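Side-chain contacts in papain inhibitor (Streptomyces mobaraensis, PDB 5NTB), which inhibits the cysteine proteases papain and bromelain and the serine protease trypsin, and serves as a glutamine and lysine donor substrate for transglutaminase: residues A[10-15]-A[58-63]; A[21-26]-A[40-45]; A[88-93]-A[99-104]. All coordinates share one frame; numbering follows the deposited sequence. Where two conformers were deposited one is given.

Contact 1: residues A[10-15]-A[58-63]. With SO4 (sulfate ion), chain D.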
ATOM      1  N   GLY A  10      -3.085  -8.361  -8.091  1.00 15.13           N
ATOM      2  CA  GLY A  10      -4.234  -7.855  -7.389  1.00 15.56           C
ATOM      3  C   GLY A  10      -4.739  -6.574  -7.993  1.00 17.32           C
ATOM      4  O   GLY A  10      -4.660  -6.358  -9.207  1.00 17.05           O
ATOM      5  N   LYS A  11      -5.286  -5.726  -7.147  1.00 15.92           N
ATOM      6  CA  LYS A  11      -5.891  -4.495  -7.604  1.00 16.36           C
ATOM      7  C   LYS A  11      -5.413  -3.370  -6.713  1.00 14.07           C
ATOM      8  O   LYS A  11      -4.929  -3.587  -5.593  1.00 13.92           O
ATOM      9  CB  LYS A  11      -7.419  -4.574  -7.589  1.00 25.45           C
ATOM     10  CG  LYS A  11      -8.007  -4.572  -6.201  1.00 24.41           C
ATOM     11  CD  LYS A  11      -9.535  -4.509  -6.228  1.00 29.39           C
ATOM     12  CE  LYS A  11     -10.136  -5.897  -6.324  1.00 38.56           C
ATOM     13  NZ  LYS A  11     -11.584  -5.898  -5.970  1.00 39.85           N
ATOM     14  N   MET A  12      -5.538  -2.162  -7.231  1.00 12.85           N
ATOM     15  CA  MET A  12      -5.181  -0.991  -6.457  1.00 11.32           C
ATOM     16  C   MET A  12      -6.292   0.042  -6.533  1.00 13.00           C
ATOM     17  O   MET A  12      -6.910   0.256  -7.582  1.00 14.64           O
ATOM     18  CB  MET A  12      -3.858  -0.384  -6.923  1.00 12.95           C
ATOM     19  CG  MET A  12      -3.853   0.143  -8.338  1.00 14.55           C
ATOM     20  SD  MET A  12      -2.235   0.833  -8.743  1.00 16.56           S
ATOM     21  CE  MET A  12      -2.576   1.492 -10.376  1.00 19.46           C
ATOM     22  N   THR A  13      -6.555   0.644  -5.393  1.00 12.52           N
ATOM     23  CA  THR A  13      -7.358   1.846  -5.279  1.00 10.97           C
ATOM     24  C   THR A  13      -6.485   2.907  -4.637  1.00 12.91           C
ATOM     25  O   THR A  13      -5.297   2.693  -4.382  1.00 12.68           O
ATOM     26  CB  THR A  13      -8.612   1.578  -4.453  1.00 13.45           C
ATOM     27  OG1 THR A  13      -8.234   0.993  -3.205  1.00 14.80           O
ATOM     28  CG2 THR A  13      -9.526   0.607  -5.179  1.00 15.74           C
ATOM     29  N   TYR A  14      -7.060   4.065  -4.367  1.00 11.58           N
ATOM     30  CA  TYR A  14      -6.276   5.080  -3.682  1.00 11.49           C
ATOM     31  C   TYR A  14      -7.120   5.787  -2.636  1.00 13.61           C
ATOM     32  O   TYR A  14      -8.353   5.756  -2.665  1.00 14.16           O
ATOM     33  CB  TYR A  14      -5.671   6.103  -4.652  1.00 12.40           C
ATOM     34  CG  TYR A  14      -6.694   6.960  -5.351  1.00 14.97           C
ATOM     35  CD1 TYR A  14      -7.193   8.101  -4.739  1.00 19.97           C
ATOM     36  CD2 TYR A  14      -7.168   6.620  -6.611  1.00 16.61           C
ATOM     37  CE1 TYR A  14      -8.135   8.880  -5.356  1.00 19.03           C
ATOM     38  CE2 TYR A  14      -8.113   7.406  -7.239  1.00 22.60           C
ATOM     39  CZ  TYR A  14      -8.584   8.530  -6.598  1.00 18.99           C
ATOM     40  OH  TYR A  14      -9.517   9.339  -7.208  1.00 30.08           O
ATOM     41  N   TYR A  15      -6.429   6.442  -1.708  1.00 13.17           N
ATOM     42  CA  TYR A  15      -7.097   7.170  -0.641  1.00 11.79           C
ATOM     43  C   TYR A  15      -6.357   8.463  -0.357  1.00 12.55           C
ATOM     44  O   TYR A  15      -5.252   8.687  -0.843  1.00 11.87           O
ATOM     45  CB  TYR A  15      -7.247   6.307   0.621  1.00 13.00           C
ATOM     46  CG  TYR A  15      -6.020   6.056   1.488  1.00 12.96           C
ATOM     47  CD1 TYR A  15      -4.929   5.324   1.019  1.00 13.35           C
ATOM     48  CD2 TYR A  15      -5.998   6.485   2.812  1.00 13.64           C
ATOM     49  CE1 TYR A  15      -3.844   5.052   1.841  1.00 13.84           C
ATOM     50  CE2 TYR A  15      -4.930   6.211   3.637  1.00 14.51           C
ATOM     51  CZ  TYR A  15      -3.848   5.502   3.143  1.00 13.82           C
ATOM     52  OH  TYR A  15      -2.775   5.233   3.975  1.00 13.68           O
ATOM     53  N   VAL A  58       6.486  -1.546  -0.664  0.66 13.29           N
ATOM     54  CA  VAL A  58       6.017  -2.377  -1.757  0.66 12.42           C
ATOM     55  C   VAL A  58       6.575  -1.822  -3.050  0.66 12.85           C
ATOM     56  O   VAL A  58       6.847  -0.626  -3.188  0.66 13.59           O
ATOM     57  CB  VAL A  58       4.483  -2.470  -1.835  0.66 12.84           C
ATOM     58  CG1 VAL A  58       3.941  -3.200  -0.612  0.66 13.17           C
ATOM     59  CG2 VAL A  58       3.881  -1.094  -1.975  0.66 12.48           C
ATOM     60  N   GLU A  59       6.748  -2.718  -4.000  1.00 12.76           N
ATOM     61  CA  GLU A  59       6.996  -2.362  -5.388  1.00 12.61           C
ATOM     62  C   GLU A  59       5.733  -2.721  -6.149  1.00 13.66           C
ATOM     63  O   GLU A  59       5.265  -3.865  -6.067  1.00 15.25           O
ATOM     64  CB  GLU A  59       8.216  -3.096  -5.946  1.00 16.86           C
ATOM     65  CG  GLU A  59       9.510  -2.454  -5.485  1.00 22.24           C
ATOM     66  CD  GLU A  59      10.748  -3.092  -6.087  1.00 32.24           C
ATOM     67  OE1 GLU A  59      11.861  -2.804  -5.592  1.00 36.91           O
ATOM     68  OE2 GLU A  59      10.609  -3.869  -7.052  1.00 27.91           O
ATOM     69  N   VAL A  60       5.154  -1.733  -6.823  1.00 12.33           N
ATOM     70  CA  VAL A  60       3.878  -1.866  -7.516  1.00 12.45           C
ATOM     71  C   VAL A  60       4.119  -1.637  -8.993  1.00 15.14           C
ATOM     72  O   VAL A  60       4.704  -0.618  -9.380  1.00 14.87           O
ATOM     73  CB  VAL A  60       2.831  -0.863  -7.003  1.00 16.80           C
ATOM     74  CG1 VAL A  60       1.475  -1.155  -7.660  1.00 15.61           C
ATOM     75  CG2 VAL A  60       2.733  -0.920  -5.489  1.00 17.93           C
ATOM     76  N   SER A  61       3.650  -2.567  -9.815  1.00 16.57           N
ATOM     77  CA  SER A  61       3.847  -2.504 -11.254  1.00 16.91           C
ATOM     78  C   SER A  61       2.498  -2.473 -11.946  1.00 16.78           C
ATOM     79  O   SER A  61       1.607  -3.271 -11.627  1.00 16.50           O
ATOM     80  CB  SER A  61       4.664  -3.693 -11.752  1.00 15.72           C
ATOM     81  OG  SER A  61       5.898  -3.768 -11.067  1.00 23.03           O
ATOM     82  N   TYR A  62       2.353  -1.549 -12.880  1.00 14.33           N
ATOM     83  CA  TYR A  62       1.176  -1.515 -13.727  1.00 15.10           C
ATOM     84  C   TYR A  62       1.585  -0.914 -15.055  1.00 17.30           C
ATOM     85  O   TYR A  62       2.286   0.100 -15.082  1.00 17.24           O
ATOM     86  CB  TYR A  62       0.056  -0.692 -13.084  1.00 16.24           C
ATOM     87  CG  TYR A  62      -1.136  -0.505 -13.983  1.00 18.83           C
ATOM     88  CD1 TYR A  62      -1.864  -1.598 -14.413  1.00 19.20           C
ATOM     89  CD2 TYR A  62      -1.525   0.757 -14.405  1.00 17.64           C
ATOM     90  CE1 TYR A  62      -2.945  -1.442 -15.252  1.00 20.24           C
ATOM     91  CE2 TYR A  62      -2.603   0.923 -15.223  1.00 22.13           C
ATOM     92  CZ  TYR A  62      -3.308  -0.175 -15.648  1.00 23.90           C
ATOM     93  OH  TYR A  62      -4.394   0.003 -16.473  1.00 33.22           O
ATOM     94  N   ASN A  63       1.162  -1.550 -16.146  1.00 16.13           N
ATOM     95  CA  ASN A  63       1.315  -0.965 -17.474  1.00 22.63           C
ATOM     96  C   ASN A  63       2.777  -0.647 -17.769  1.00 22.42           C
ATOM     97  O   ASN A  63       3.091   0.361 -18.398  1.00 23.37           O
ATOM     98  CB  ASN A  63       0.447   0.290 -17.625  1.00 24.53           C
ATOM     99  CG  ASN A  63      -0.539   0.188 -18.771  1.00 34.00           C
ATOM    100  OD1 ASN A  63      -0.310  -0.537 -19.739  1.00 39.18           O
ATOM    101  ND2 ASN A  63      -1.632   0.946 -18.684  1.00 30.94           N
TER
HETATM  102  S   SO4 D 202     -12.054  -5.957  -2.348  1.00 39.14           S
HETATM  103  O1  SO4 D 202     -11.623  -6.695  -3.535  1.00 48.32           O
HETATM  104  O2  SO4 D 202     -12.755  -4.736  -2.741  1.00 43.26           O
HETATM  105  O3  SO4 D 202     -10.879  -5.623  -1.532  1.00 23.03           O
HETATM  106  O4  SO4 D 202     -12.941  -6.811  -1.556  1.00 35.48           O
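M12 reaches from strand 8-18 towards V60 and Y62 on strand 57-62, two strands that do not pair with each other but both pair with strand 104-109. The CA atoms of M12 and V60 are 9.2 Å apart; the M12 thioether reaches part of the way and V60 CG1 comes to meet it. Extended beyond CB (chi2 180°, chi3 -175°), the M12 chain passes V60 at its sulfur and brings its methyl to Y62. M12 SD lies 4.3 Å from V60 CG1, and M12 CE meets the Y62 ring obliquely, 4.2 Å from CD2. N63 CB lies over one face of that ring, offset toward its rim. Side chains of I104 and L93 touch both M12 and V60, making this the buried, apolar part of the contact.

One residue earlier, K11 belongs to the more open, polar side. Its chain bends at chi3 (87°), and K11 NZ donates a 2.6 Å hydrogen bond to O1 of a sulfate ion, probably from the crystallisation liquor, which is also held by H82 ND1 and D79 N. Shortening K11 to an alanine would take away the ammonium group and is likely to leave sulfate O1 without this charged partner. M12 and V60, from two strands that each pair with 104-109, thus meet in the interior of a fold consistent with the double-psi beta-barrel of this family.

Contact 2: residues A[21-26]-A[40-45]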
ATOM      1  N   GLY A  21      -1.405   7.200  10.318  1.00 15.57           N
ATOM      2  CA  GLY A  21      -1.730   5.881   9.816  1.00 13.36           C
ATOM      3  C   GLY A  21      -1.660   4.826  10.910  1.00 14.09           C
ATOM      4  O   GLY A  21      -1.368   5.094  12.074  1.00 16.40           O
ATOM      5  N   ALA A  22      -1.954   3.592  10.518  1.00 13.40           N
ATOM      6  CA  ALA A  22      -1.943   2.492  11.476  1.00 14.45           C
ATOM      7  C   ALA A  22      -0.552   2.208  12.013  1.00 12.98           C
ATOM      8  O   ALA A  22      -0.418   1.535  13.045  1.00 14.55           O
ATOM      9  CB  ALA A  22      -2.510   1.230  10.831  1.00 14.32           C
ATOM     10  N   CYS A  23       0.489   2.702  11.348  1.00 14.03           N
ATOM     11  CA  CYS A  23       1.826   2.584  11.908  1.00 13.93           C
ATOM     12  C   CYS A  23       2.088   3.634  12.976  1.00 15.34           C
ATOM     13  O   CYS A  23       3.120   3.564  13.654  1.00 16.21           O
ATOM     14  CB  CYS A  23       2.877   2.686  10.799  1.00 13.50           C
ATOM     15  SG  CYS A  23       2.890   1.234   9.698  1.00 17.39           S
ATOM     16  N   GLY A  24       1.173   4.586  13.159  1.00 14.75           N
ATOM     17  CA  GLY A  24       1.364   5.597  14.181  1.00 15.87           C
ATOM     18  C   GLY A  24       2.215   6.766  13.756  1.00 17.21           C
ATOM     19  O   GLY A  24       2.710   7.506  14.615  1.00 19.44           O
ATOM     20  N   THR A  25       2.415   6.955  12.461  1.00 16.94           N
ATOM     21  CA  THR A  25       3.212   8.062  11.977  1.00 17.39           C
ATOM     22  C   THR A  25       2.351   9.013  11.151  1.00 15.07           C
ATOM     23  O   THR A  25       1.309   8.612  10.618  1.00 15.70           O
ATOM     24  CB  THR A  25       4.390   7.566  11.127  1.00 20.63           C
ATOM     25  OG1 THR A  25       3.896   6.974   9.917  1.00 22.29           O
ATOM     26  CG2 THR A  25       5.204   6.536  11.895  1.00 28.37           C
ATOM     27  N   PRO A  26       2.743  10.281  11.053  1.00 17.13           N
ATOM     28  CA  PRO A  26       1.922  11.251  10.316  1.00 18.74           C
ATOM     29  C   PRO A  26       1.977  10.997   8.819  1.00 18.29           C
ATOM     30  O   PRO A  26       3.051  10.833   8.239  1.00 20.83           O
ATOM     31  CB  PRO A  26       2.556  12.598  10.683  1.00 19.35           C
ATOM     32  CG  PRO A  26       3.956  12.267  11.056  1.00 23.78           C
ATOM     33  CD  PRO A  26       3.877  10.934  11.737  1.00 19.80           C
ATOM     34  N   ALA A  40      -5.297  -8.556   6.312  1.00 15.11           N
ATOM     35  CA  ALA A  40      -4.908  -9.957   6.455  1.00 17.15           C
ATOM     36  C   ALA A  40      -3.405 -10.147   6.634  1.00 14.56           C
ATOM     37  O   ALA A  40      -2.976 -11.222   7.076  1.00 17.17           O
ATOM     38  CB  ALA A  40      -5.396 -10.761   5.253  1.00 18.32           C
ATOM     39  N   TRP A  41      -2.597  -9.127   6.345  1.00 13.87           N
ATOM     40  CA  TRP A  41      -1.156  -9.222   6.507  1.00 13.21           C
ATOM     41  C   TRP A  41      -0.671  -8.737   7.862  1.00 14.68           C
ATOM     42  O   TRP A  41       0.505  -8.934   8.179  1.00 14.98           O
ATOM     43  CB  TRP A  41      -0.454  -8.419   5.414  1.00 14.50           C
ATOM     44  CG  TRP A  41      -0.783  -8.915   4.046  1.00 13.16           C
ATOM     45  CD1 TRP A  41      -1.678  -8.379   3.162  1.00 16.33           C
ATOM     46  CD2 TRP A  41      -0.223 -10.067   3.409  1.00 12.12           C
ATOM     47  NE1 TRP A  41      -1.711  -9.140   2.008  1.00 13.03           N
ATOM     48  CE2 TRP A  41      -0.830 -10.183   2.142  1.00 12.44           C
ATOM     49  CE3 TRP A  41       0.721 -11.026   3.796  1.00 14.67           C
ATOM     50  CZ2 TRP A  41      -0.504 -11.214   1.251  1.00 13.29           C
ATOM     51  CZ3 TRP A  41       1.044 -12.037   2.906  1.00 15.34           C
ATOM     52  CH2 TRP A  41       0.435 -12.122   1.653  1.00 18.23           C
ATOM     53  N   TRP A  42      -1.538  -8.106   8.651  1.00 14.06           N
ATOM     54  CA  TRP A  42      -1.142  -7.553   9.937  1.00 14.01           C
ATOM     55  C   TRP A  42      -1.207  -8.639  11.004  1.00 18.49           C
ATOM     56  O   TRP A  42      -2.109  -9.484  10.994  1.00 20.77           O
ATOM     57  CB  TRP A  42      -2.035  -6.359  10.291  1.00 13.70           C
ATOM     58  CG  TRP A  42      -1.806  -5.221   9.316  1.00 13.46           C
ATOM     59  CD1 TRP A  42      -2.166  -5.191   7.987  1.00 14.10           C
ATOM     60  CD2 TRP A  42      -1.113  -3.984   9.567  1.00 14.15           C
ATOM     61  NE1 TRP A  42      -1.756  -4.004   7.408  1.00 14.16           N
ATOM     62  CE2 TRP A  42      -1.107  -3.252   8.356  1.00 14.73           C
ATOM     63  CE3 TRP A  42      -0.506  -3.419  10.701  1.00 13.62           C
ATOM     64  CZ2 TRP A  42      -0.515  -2.001   8.245  1.00 15.40           C
ATOM     65  CZ3 TRP A  42       0.077  -2.169  10.587  1.00 15.04           C
ATOM     66  CH2 TRP A  42       0.074  -1.474   9.360  1.00 16.12           C
ATOM     67  N   THR A  43      -0.222  -8.625  11.913  1.00 15.24           N
ATOM     68  CA  THR A  43      -0.050  -9.735  12.853  1.00 18.04           C
ATOM     69  C   THR A  43      -0.024  -9.307  14.309  1.00 20.89           C
ATOM     70  O   THR A  43      -0.524 -10.046  15.163  1.00 23.14           O
ATOM     71  CB  THR A  43       1.244 -10.519  12.553  1.00 19.38           C
ATOM     72  OG1 THR A  43       2.359  -9.619  12.437  1.00 20.69           O
ATOM     73  CG2 THR A  43       1.097 -11.314  11.270  1.00 19.56           C
ATOM     74  N   THR A  44       0.557  -8.159  14.620  1.00 18.48           N
ATOM     75  CA  THR A  44       0.698  -7.833  16.028  1.00 22.91           C
ATOM     76  C   THR A  44      -0.606  -7.271  16.579  1.00 18.32           C
ATOM     77  O   THR A  44      -1.362  -6.612  15.865  1.00 20.32           O
ATOM     78  CB  THR A  44       1.826  -6.828  16.240  1.00 19.34           C
ATOM     79  OG1 THR A  44       1.583  -5.666  15.441  1.00 17.96           O
ATOM     80  CG2 THR A  44       3.158  -7.435  15.842  1.00 21.35           C
ATOM     81  N   PRO A  45      -0.899  -7.514  17.859  1.00 20.08           N
ATOM     82  CA  PRO A  45      -2.150  -6.989  18.413  1.00 21.38           C
ATOM     83  C   PRO A  45      -2.156  -5.475  18.509  1.00 19.18           C
ATOM     84  O   PRO A  45      -3.232  -4.868  18.536  1.00 24.19           O
ATOM     85  CB  PRO A  45      -2.239  -7.662  19.792  1.00 21.66           C
ATOM     86  CG  PRO A  45      -0.836  -8.064  20.111  1.00 23.62           C
ATOM     87  CD  PRO A  45      -0.142  -8.330  18.819  1.00 24.02           C
TER
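A disulfide-bearing turn meets an indole here: C23, joined to C53, lies in the type I beta turn from G21 to G24 and brings its sulfur up to W42, in the loop that follows strand 35-38. C23 SG sits 3.9 Å from W42 CH2, the outer corner of the six-membered ring. From the centroid of that ring the sulfur is 5.2 Å away and 77° off the normal, so it approaches the edge, near the ring plane, and does not lie over the pi cloud. This is a cysteine sulfur-aromatic contact in its edge form. The same CH2 is met by A22 CB at 4.0 Å, this time obliquely, so one aromatic carbon serves both central residues of the turn, A22 and C23.

The indole is aimed by chi1 of -66°, which sets CG anti to the carbonyl carbon, and its other end is fixed as W42 NE1 bonds to the carbonyl oxygen of I37. K74 of strand 65-75 packs against both A22 and W42. The turn itself is closed by G24 N to G21 O at 2.8 Å, with G21 N to T25 O at 3.1 Å just outside it. G24 has a positive phi of 84°, where any CB would jam against the C23 carbonyl oxygen. On the partner loop, D50 OD2 accepts the amides of both T43 and T44.

Contact 3: residues A[88-93]-A[99-104]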
ATOM      1  N   ALA A  88      -1.288  10.211  -4.148  1.00 14.74           N
ATOM      2  CA  ALA A  88      -0.061  10.674  -4.780  1.00 15.26           C
ATOM      3  C   ALA A  88       0.675   9.540  -5.484  1.00 17.85           C
ATOM      4  O   ALA A  88       1.188   9.720  -6.596  1.00 17.31           O
ATOM      5  CB  ALA A  88       0.832  11.344  -3.734  1.00 17.07           C
ATOM      6  N   ALA A  89       0.741   8.360  -4.859  1.00 13.95           N
ATOM      7  CA  ALA A  89       1.425   7.245  -5.505  1.00 12.34           C
ATOM      8  C   ALA A  89       0.613   6.687  -6.666  1.00 15.30           C
ATOM      9  O   ALA A  89       1.169   6.362  -7.722  1.00 14.54           O
ATOM     10  CB  ALA A  89       1.707   6.141  -4.486  1.00 13.63           C
ATOM     11  N   PHE A  90      -0.699   6.541  -6.477  1.00 12.89           N
ATOM     12  CA  PHE A  90      -1.554   5.974  -7.520  1.00 13.15           C
ATOM     13  C   PHE A  90      -1.426   6.750  -8.822  1.00 13.84           C
ATOM     14  O   PHE A  90      -1.316   6.157  -9.903  1.00 14.56           O
ATOM     15  CB  PHE A  90      -2.994   5.974  -7.015  1.00 12.28           C
ATOM     16  CG  PHE A  90      -3.986   5.304  -7.919  1.00 13.10           C
ATOM     17  CD1 PHE A  90      -4.428   5.927  -9.076  1.00 16.05           C
ATOM     18  CD2 PHE A  90      -4.544   4.080  -7.559  1.00 13.15           C
ATOM     19  CE1 PHE A  90      -5.378   5.325  -9.890  1.00 15.81           C
ATOM     20  CE2 PHE A  90      -5.503   3.478  -8.369  1.00 15.62           C
ATOM     21  CZ  PHE A  90      -5.918   4.109  -9.533  1.00 15.22           C
ATOM     22  N   ALA A  91      -1.400   8.084  -8.726  1.00 14.04           N
ATOM     23  CA  ALA A  91      -1.356   8.941  -9.900  1.00 14.67           C
ATOM     24  C   ALA A  91      -0.093   8.739 -10.717  1.00 15.68           C
ATOM     25  O   ALA A  91      -0.080   9.071 -11.907  1.00 18.05           O
ATOM     26  CB  ALA A  91      -1.463  10.397  -9.462  1.00 15.99           C
ATOM     27  N   LYS A  92       0.957   8.195 -10.115  1.00 13.81           N
ATOM     28  CA  LYS A  92       2.187   7.915 -10.842  1.00 15.04           C
ATOM     29  C   LYS A  92       2.062   6.693 -11.742  1.00 16.76           C
ATOM     30  O   LYS A  92       2.887   6.512 -12.652  1.00 18.98           O
ATOM     31  CB  LYS A  92       3.332   7.737  -9.851  1.00 18.91           C
ATOM     32  CG  LYS A  92       3.589   9.000  -9.044  1.00 19.46           C
ATOM     33  CD  LYS A  92       4.689   8.841  -8.019  1.00 18.07           C
ATOM     34  CE  LYS A  92       4.876  10.165  -7.282  1.00 21.68           C
ATOM     35  NZ  LYS A  92       6.099  10.153  -6.446  1.00 24.10           N
ATOM     36  N   LEU A  93       1.067   5.843 -11.494  1.00 15.32           N
ATOM     37  CA  LEU A  93       0.841   4.630 -12.268  1.00 13.88           C
ATOM     38  C   LEU A  93      -0.377   4.694 -13.168  1.00 16.34           C
ATOM     39  O   LEU A  93      -0.393   4.031 -14.202  1.00 17.17           O
ATOM     40  CB  LEU A  93       0.664   3.428 -11.335  1.00 14.15           C
ATOM     41  CG  LEU A  93       1.888   3.028 -10.533  1.00 16.68           C
ATOM     42  CD1 LEU A  93       1.524   1.852  -9.648  1.00 17.70           C
ATOM     43  CD2 LEU A  93       3.048   2.678 -11.456  1.00 16.46           C
ATOM     44  N   GLY A  99     -10.116   5.359 -10.866  1.00 25.39           N
ATOM     45  CA  GLY A  99     -10.674   4.948  -9.591  1.00 28.60           C
ATOM     46  C   GLY A  99     -10.128   3.650  -9.022  1.00 28.83           C
ATOM     47  O   GLY A  99      -9.587   3.621  -7.910  1.00 30.42           O
ATOM     48  N   VAL A 100     -10.289   2.558  -9.763  1.00 25.16           N
ATOM     49  CA  VAL A 100      -9.777   1.253  -9.354  1.00 17.99           C
ATOM     50  C   VAL A 100      -9.151   0.592 -10.567  1.00 23.41           C
ATOM     51  O   VAL A 100      -9.709   0.631 -11.669  1.00 25.86           O
ATOM     52  CB  VAL A 100     -10.874   0.365  -8.744  1.00 25.47           C
ATOM     53  CG1 VAL A 100     -12.111   0.389  -9.615  1.00 36.01           C
ATOM     54  CG2 VAL A 100     -10.365  -1.065  -8.539  1.00 30.35           C
ATOM     55  N   VAL A 101      -7.977   0.006 -10.370  1.00 20.35           N
ATOM     56  CA  VAL A 101      -7.253  -0.673 -11.433  1.00 17.98           C
ATOM     57  C   VAL A 101      -7.068  -2.119 -11.017  1.00 15.59           C
ATOM     58  O   VAL A 101      -6.395  -2.402 -10.019  1.00 15.11           O
ATOM     59  CB  VAL A 101      -5.894  -0.018 -11.714  1.00 16.28           C
ATOM     60  CG1 VAL A 101      -5.103  -0.857 -12.692  1.00 19.57           C
ATOM     61  CG2 VAL A 101      -6.077   1.398 -12.232  1.00 23.95           C
ATOM     62  N   ASN A 102      -7.660  -3.032 -11.772  1.00 15.55           N
ATOM     63  CA  ASN A 102      -7.403  -4.444 -11.577  1.00 14.75           C
ATOM     64  C   ASN A 102      -6.175  -4.847 -12.376  1.00 18.28           C
ATOM     65  O   ASN A 102      -5.755  -4.163 -13.314  1.00 22.90           O
ATOM     66  CB  ASN A 102      -8.599  -5.273 -12.028  1.00 19.82           C
ATOM     67  CG  ASN A 102      -9.819  -5.029 -11.173  1.00 21.73           C
ATOM     68  OD1 ASN A 102      -9.815  -5.317  -9.979  1.00 23.14           O
ATOM     69  ND2 ASN A 102     -10.865  -4.477 -11.772  1.00 23.95           N
ATOM     70  N   GLY A 103      -5.607  -5.983 -12.000  1.00 16.95           N
ATOM     71  CA  GLY A 103      -4.498  -6.509 -12.768  1.00 17.95           C
ATOM     72  C   GLY A 103      -3.182  -5.790 -12.577  1.00 16.76           C
ATOM     73  O   GLY A 103      -2.401  -5.681 -13.526  1.00 20.85           O
ATOM     74  N   ILE A 104      -2.918  -5.280 -11.379  1.00 13.42           N
ATOM     75  CA  ILE A 104      -1.584  -4.806 -11.050  1.00 16.25           C
ATOM     76  C   ILE A 104      -0.814  -5.971 -10.452  1.00 16.86           C
ATOM     77  O   ILE A 104      -1.382  -7.010 -10.098  1.00 16.19           O
ATOM     78  CB  ILE A 104      -1.605  -3.625 -10.063  1.00 16.40           C
ATOM     79  CG1 ILE A 104      -2.205  -4.076  -8.723  1.00 18.79           C
ATOM     80  CG2 ILE A 104      -2.381  -2.471 -10.654  1.00 18.60           C
ATOM     81  CD1 ILE A 104      -1.569  -3.442  -7.512  1.00 19.23           C
TER
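F90, on the short helix 87-90, faces G99 across a CA separation of 9.4 Å, so the backbones stay well apart and the phenyl ring does the bridging. Further on, K92 N bonds to A89 O at 3.0 Å and L93 N to F90 O at 2.9 Å. Segment 99-104 enters at G99 with a positive phi, runs through strand 101-102 and turns a corner at G103. There G103 and I104 both face G10 on strand 8-18, a G1 beta bulge that sends the chain on into strand 104-109 of what the family indicates is a double-psi beta-barrel.

The F90 side chain leaves with CG anti to its own amide nitrogen (chi1 -175°), which turns the ring toward strands 8-18 and 101-102. Y14 of strand 8-18 packs on it edge-to-face, and M12 and L96 also touch it. The far corner of the ring does the work on the partner segment: F90 CZ lies 4.0 Å from the G99 carbonyl oxygen, approached obliquely. V101 is buried and presents one methyl to the same corner, V101 CG2 resting 3.8 Å from F90 CZ.

Contacts 1 and 3 are two parts of one packed region, with centres about 5 Å apart. Strands 8-18 and 101-102 are antiparallel neighbours in the same sheet, and backbone bonds tie them: M12 N to V101 O at 2.9 Å and G10 N to I104 O at 3.0 Å. V101 also packs on Y62, linking both contacts through side chains. Contact 2 lies across the chain's centre, about 19 Å from contact 1 and 22 Å from contact 3, centre to centre, among surface loops. Along the sequence it is nested inside the span closed by contact 1, and contact 3 follows both, so barrel packing joins strands from the start, middle and end of the chain.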